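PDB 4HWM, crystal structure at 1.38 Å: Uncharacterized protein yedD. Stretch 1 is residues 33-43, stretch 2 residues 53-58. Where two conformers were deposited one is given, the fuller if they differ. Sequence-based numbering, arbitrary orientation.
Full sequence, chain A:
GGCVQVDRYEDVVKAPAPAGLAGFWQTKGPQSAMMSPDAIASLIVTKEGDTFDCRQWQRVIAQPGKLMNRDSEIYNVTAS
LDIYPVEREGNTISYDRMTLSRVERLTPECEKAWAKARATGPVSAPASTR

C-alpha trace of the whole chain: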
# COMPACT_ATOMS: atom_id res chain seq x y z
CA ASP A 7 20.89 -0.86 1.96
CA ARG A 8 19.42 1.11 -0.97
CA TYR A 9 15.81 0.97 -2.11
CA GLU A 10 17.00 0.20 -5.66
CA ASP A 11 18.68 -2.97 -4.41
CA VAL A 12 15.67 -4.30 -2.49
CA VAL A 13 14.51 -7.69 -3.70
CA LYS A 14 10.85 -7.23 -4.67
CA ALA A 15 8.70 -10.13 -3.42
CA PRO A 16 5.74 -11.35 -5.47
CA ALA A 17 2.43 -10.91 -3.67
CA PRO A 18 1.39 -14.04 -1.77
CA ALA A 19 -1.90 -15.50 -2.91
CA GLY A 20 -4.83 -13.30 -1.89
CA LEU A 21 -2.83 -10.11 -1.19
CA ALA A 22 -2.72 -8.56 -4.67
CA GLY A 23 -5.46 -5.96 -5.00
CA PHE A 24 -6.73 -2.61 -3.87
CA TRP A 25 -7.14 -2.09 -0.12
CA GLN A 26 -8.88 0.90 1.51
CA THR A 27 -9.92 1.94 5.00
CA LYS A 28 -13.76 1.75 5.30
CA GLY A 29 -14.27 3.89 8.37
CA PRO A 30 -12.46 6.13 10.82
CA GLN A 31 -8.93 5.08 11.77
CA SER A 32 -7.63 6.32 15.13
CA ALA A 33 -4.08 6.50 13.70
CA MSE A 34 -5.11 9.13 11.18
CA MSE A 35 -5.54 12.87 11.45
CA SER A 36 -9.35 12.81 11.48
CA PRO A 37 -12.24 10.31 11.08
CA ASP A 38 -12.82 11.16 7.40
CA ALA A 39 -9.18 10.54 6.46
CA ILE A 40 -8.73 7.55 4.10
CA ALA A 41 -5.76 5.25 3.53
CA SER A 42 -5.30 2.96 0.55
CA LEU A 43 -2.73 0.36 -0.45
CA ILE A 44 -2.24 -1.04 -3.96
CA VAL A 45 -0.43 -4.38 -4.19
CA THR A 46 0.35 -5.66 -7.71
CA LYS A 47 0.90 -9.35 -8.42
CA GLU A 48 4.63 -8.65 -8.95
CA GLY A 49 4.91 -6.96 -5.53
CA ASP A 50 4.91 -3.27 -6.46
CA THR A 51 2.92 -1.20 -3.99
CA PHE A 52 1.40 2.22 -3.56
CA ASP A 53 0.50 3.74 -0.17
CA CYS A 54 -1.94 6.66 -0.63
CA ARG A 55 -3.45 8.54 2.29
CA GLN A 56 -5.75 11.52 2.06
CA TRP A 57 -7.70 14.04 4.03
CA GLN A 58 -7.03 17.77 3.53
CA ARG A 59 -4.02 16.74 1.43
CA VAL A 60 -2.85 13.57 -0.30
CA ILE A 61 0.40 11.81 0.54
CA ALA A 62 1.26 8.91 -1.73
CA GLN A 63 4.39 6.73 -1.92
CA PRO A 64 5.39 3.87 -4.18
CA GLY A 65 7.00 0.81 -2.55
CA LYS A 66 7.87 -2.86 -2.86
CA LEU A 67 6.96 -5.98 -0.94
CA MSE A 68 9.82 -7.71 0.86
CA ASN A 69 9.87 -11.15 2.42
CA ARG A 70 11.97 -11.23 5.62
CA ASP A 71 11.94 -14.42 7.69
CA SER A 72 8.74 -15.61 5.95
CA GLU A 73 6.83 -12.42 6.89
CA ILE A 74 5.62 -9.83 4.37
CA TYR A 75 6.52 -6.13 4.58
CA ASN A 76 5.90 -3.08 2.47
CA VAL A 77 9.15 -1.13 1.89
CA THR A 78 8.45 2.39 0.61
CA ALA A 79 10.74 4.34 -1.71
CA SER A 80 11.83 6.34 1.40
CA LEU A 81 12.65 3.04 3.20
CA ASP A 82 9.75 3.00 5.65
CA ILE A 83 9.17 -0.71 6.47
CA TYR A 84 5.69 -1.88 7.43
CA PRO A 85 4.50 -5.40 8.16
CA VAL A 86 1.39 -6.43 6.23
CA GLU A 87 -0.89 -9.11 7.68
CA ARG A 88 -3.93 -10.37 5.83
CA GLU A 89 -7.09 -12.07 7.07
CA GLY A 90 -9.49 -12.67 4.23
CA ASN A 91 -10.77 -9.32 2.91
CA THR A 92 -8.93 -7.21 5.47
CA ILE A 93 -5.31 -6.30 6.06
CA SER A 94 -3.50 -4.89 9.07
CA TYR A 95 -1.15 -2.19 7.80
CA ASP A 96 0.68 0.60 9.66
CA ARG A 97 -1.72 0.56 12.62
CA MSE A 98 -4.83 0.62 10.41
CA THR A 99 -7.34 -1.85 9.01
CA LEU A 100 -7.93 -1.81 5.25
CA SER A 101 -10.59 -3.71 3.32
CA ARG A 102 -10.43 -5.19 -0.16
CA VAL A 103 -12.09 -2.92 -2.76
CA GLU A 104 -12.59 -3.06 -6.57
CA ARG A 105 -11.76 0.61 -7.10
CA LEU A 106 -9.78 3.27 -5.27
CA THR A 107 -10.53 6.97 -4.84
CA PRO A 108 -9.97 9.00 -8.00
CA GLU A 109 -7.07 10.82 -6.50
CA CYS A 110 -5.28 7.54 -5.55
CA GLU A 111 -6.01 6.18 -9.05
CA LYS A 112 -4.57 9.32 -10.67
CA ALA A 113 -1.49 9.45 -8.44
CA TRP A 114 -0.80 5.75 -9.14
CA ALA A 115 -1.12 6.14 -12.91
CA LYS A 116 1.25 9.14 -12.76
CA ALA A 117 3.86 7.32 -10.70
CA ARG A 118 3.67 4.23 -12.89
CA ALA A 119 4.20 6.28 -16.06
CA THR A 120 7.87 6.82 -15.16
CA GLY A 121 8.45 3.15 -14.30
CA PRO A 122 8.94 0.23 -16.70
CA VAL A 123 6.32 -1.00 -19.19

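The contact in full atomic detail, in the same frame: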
# COMPACT_ATOMS: atom_id res chain seq x y z
N ALA A 33 -5.43 6.10 14.05
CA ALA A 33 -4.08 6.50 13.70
C ALA A 33 -4.00 7.74 12.83
O ALA A 33 -2.97 8.40 12.78
CB ALA A 33 -3.35 5.34 12.99
N MSE A 34 -5.11 8.08 12.17
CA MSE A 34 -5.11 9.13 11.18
C MSE A 34 -5.54 10.46 11.77
O MSE A 34 -6.07 10.54 12.89
CB MSE A 34 -5.99 8.71 10.03
CG MSE A 34 -5.46 7.45 9.30
SE MSE A 34 -6.29 7.13 7.59
CE MSE A 34 -5.14 8.25 6.50
N MSE A 35 -5.35 11.50 10.98
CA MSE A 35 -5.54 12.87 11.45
C MSE A 35 -6.98 13.18 11.87
O MSE A 35 -7.22 13.97 12.77
CB MSE A 35 -5.02 13.82 10.37
CG MSE A 35 -4.67 15.19 10.79
SE MSE A 35 -3.39 15.24 12.24
CE MSE A 35 -3.61 17.13 12.53
N SER A 36 -7.95 12.55 11.24
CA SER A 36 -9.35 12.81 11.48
C SER A 36 -10.20 11.64 10.96
O SER A 36 -9.74 10.94 10.05
CB SER A 36 -9.75 14.10 10.75
OG SER A 36 -10.89 14.69 11.37
N PRO A 37 -11.43 11.45 11.49
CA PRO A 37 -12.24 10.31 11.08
C PRO A 37 -12.53 10.17 9.59
O PRO A 37 -12.70 9.04 9.12
CB PRO A 37 -13.55 10.48 11.86
CG PRO A 37 -13.09 11.16 13.12
CD PRO A 37 -12.03 12.13 12.67
N ASP A 38 -12.56 11.26 8.84
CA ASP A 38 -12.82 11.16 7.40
C ASP A 38 -11.58 10.88 6.55
O ASP A 38 -11.70 10.66 5.34
CB ASP A 38 -13.48 12.43 6.86
CG ASP A 38 -14.88 12.64 7.41
OD1 ASP A 38 -15.60 11.64 7.72
OD2 ASP A 38 -15.21 13.83 7.48
N ALA A 39 -10.41 10.87 7.18
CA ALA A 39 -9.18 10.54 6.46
C ALA A 39 -9.29 9.08 5.95
O ALA A 39 -9.90 8.22 6.61
CB ALA A 39 -7.94 10.73 7.34
N ILE A 40 -8.69 8.84 4.78
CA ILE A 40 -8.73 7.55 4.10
C ILE A 40 -7.30 7.12 3.80
O ILE A 40 -6.48 7.93 3.37
CB ILE A 40 -9.53 7.64 2.77
CG1 ILE A 40 -10.95 8.11 3.01
CG2 ILE A 40 -9.55 6.29 2.00
CD1 ILE A 40 -11.65 8.64 1.78
N ALA A 41 -6.99 5.85 4.01
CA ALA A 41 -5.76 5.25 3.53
C ALA A 41 -6.05 4.11 2.57
O ALA A 41 -6.99 3.34 2.75
CB ALA A 41 -4.91 4.77 4.68
N SER A 42 -5.20 4.00 1.58
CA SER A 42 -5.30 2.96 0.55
C SER A 42 -3.93 2.34 0.31
O SER A 42 -2.89 3.00 0.44
CB SER A 42 -5.80 3.57 -0.77
OG SER A 42 -7.05 4.19 -0.62
N LEU A 43 -3.95 1.07 -0.07
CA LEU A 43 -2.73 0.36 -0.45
C LEU A 43 -3.03 -0.44 -1.71
O LEU A 43 -3.96 -1.23 -1.73
CB LEU A 43 -2.27 -0.61 0.66
CG LEU A 43 -0.91 -1.29 0.43
CD1 LEU A 43 0.24 -0.30 0.46
CD2 LEU A 43 -0.72 -2.40 1.49
N ASP A 53 1.11 3.39 -1.47
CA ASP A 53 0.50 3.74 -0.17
C ASP A 53 -0.00 5.16 -0.33
O ASP A 53 0.82 6.06 -0.51
CB ASP A 53 1.58 3.60 0.91
CG ASP A 53 1.13 4.03 2.30
OD1 ASP A 53 0.24 4.88 2.42
OD2 ASP A 53 1.71 3.51 3.26
N CYS A 54 -1.33 5.35 -0.32
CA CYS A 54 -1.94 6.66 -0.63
C CYS A 54 -2.89 7.01 0.48
O CYS A 54 -3.83 6.27 0.75
CB CYS A 54 -2.66 6.59 -1.97
SG CYS A 54 -3.36 8.13 -2.53
N ARG A 55 -2.64 8.12 1.15
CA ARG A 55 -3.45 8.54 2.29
C ARG A 55 -3.93 9.95 2.02
O ARG A 55 -3.21 10.74 1.47
CB ARG A 55 -2.63 8.48 3.55
CG ARG A 55 -2.03 7.10 3.73
CD ARG A 55 -1.34 6.97 5.02
NE ARG A 55 -0.41 5.84 5.03
CZ ARG A 55 0.14 5.30 6.10
NH1 ARG A 55 -0.12 5.77 7.32
NH2 ARG A 55 0.99 4.30 5.94
N GLN A 56 -5.15 10.25 2.41
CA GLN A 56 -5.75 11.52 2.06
C GLN A 56 -6.68 12.03 3.14
O GLN A 56 -7.40 11.28 3.79
CB GLN A 56 -6.51 11.41 0.75
CG GLN A 56 -7.65 10.43 0.75
CD GLN A 56 -8.23 10.27 -0.61
OE1 GLN A 56 -9.00 11.14 -1.08
NE2 GLN A 56 -7.91 9.17 -1.27
N TRP A 57 -6.66 13.35 3.30
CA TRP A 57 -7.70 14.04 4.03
C TRP A 57 -7.77 15.45 3.46
O TRP A 57 -8.34 15.64 2.40
CB TRP A 57 -7.48 13.97 5.55
CG TRP A 57 -8.57 14.67 6.29
CD1 TRP A 57 -9.92 14.59 6.04
CD2 TRP A 57 -8.42 15.55 7.38
NE1 TRP A 57 -10.61 15.40 6.92
CE2 TRP A 57 -9.71 16.00 7.75
CE3 TRP A 57 -7.31 16.02 8.09
CZ2 TRP A 57 -9.92 16.89 8.80
CZ3 TRP A 57 -7.51 16.91 9.12
CH2 TRP A 57 -8.81 17.34 9.47
N GLN A 58 -7.14 16.43 4.10
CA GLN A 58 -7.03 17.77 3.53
C GLN A 58 -6.02 17.80 2.39
O GLN A 58 -6.14 18.61 1.47
CB GLN A 58 -6.68 18.84 4.57
CG GLN A 58 -7.65 18.95 5.72
CD GLN A 58 -9.02 19.37 5.30
OE1 GLN A 58 -9.18 20.34 4.56
NE2 GLN A 58 -10.02 18.62 5.74
O HOH W 1 -13.43 15.66 7.65
O HOH W 2 -6.58 6.95 0.11
O HOH W 3 -2.05 3.39 3.16

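Residues 53-56 run antiparallel to residues 40-43 as neighbouring strands of one sheet, their N-to-C directions 169° apart, and the contact, including the flanking loops, buries 575 Å² summed over both sides. At Asp 53 the pairing is of the non-hydrogen-bonded kind, opposite Leu 43, and the CD1 of Leu 43 comes to 4.1 Å from the CB of Asp 53. The carboxylate itself is engaged within its own strand. The OD1 of Asp 53 accepts from the NE of Arg 55, and the OD2 of Asp 53 from the NH2 of Arg 55, each at 2.9 Å and nearly linear, so the salt bridge is bidentate; it can form because alternate residues of a strand project to the same side of the sheet. Water 3 ties this group back to the partner strand, donating to the O of Ser 42 at 2.9 Å and, weakly, to the OD1 of Asp 53 at 2.8 Å.

Cys 54 forms a hydrogen-bonded pair with Ser 42. The N of Cys 54 donates to the O of Ser 42 at 2.9 Å, and the N of Ser 42 donates to the O of Cys 54 at 2.8 Å. The O of Cys 54 also accepts from water 2 at 2.9 Å. Water 2 lies 2.9 Å from the OG of Ser 42 as well, linking the serine hydroxyl to the opposing backbone.

Arg 55 returns to the face carrying Asp 53, Ala 41 and Leu 43. It pairs with Ala 41 without backbone hydrogen bonds, and here the CA atoms of Arg 55 and Ala 41 approach to 4.2 Å. The aliphatic part of the arginine packs against the small partner, the CG of Arg 55 lying 3.8 Å from the CB of Ala 41, while the CE of selenomethionine Met 34 comes to 3.9 Å from the CB of Arg 55.

Gln 56 closes the ladder with Ile 40. The N of Ile 40 donates to the O of Gln 56 at 2.9 Å, and the N of Gln 56 donates to the O of Ile 40 at 2.8 Å. Their side chains share the face of Ser 42 and Cys 54 and meet at 3.9 Å between the CB of Ile 40 and the CG of Gln 56.

Beyond the strand, Trp 57 loses 112 Å² to the other stretch, the largest share of any residue here. The CB of Ser 36, the first residue of a type I turn ending at Ala 39, sits over one face of the indole, 3.5 Å from the centroid of the six-membered ring of Trp 57, in a CH-pi contact. The CG of selenomethionine Met 35 approaches the CZ3 of Trp 57 obliquely at 3.7 Å, and the CB of Ala 39 meets the CB of Trp 57 at the same distance. Water 1 completes the contact, accepting from the NE1 of Trp 57 at 2.9 Å and donating to the OD2 of Asp 38 at 2.6 Å.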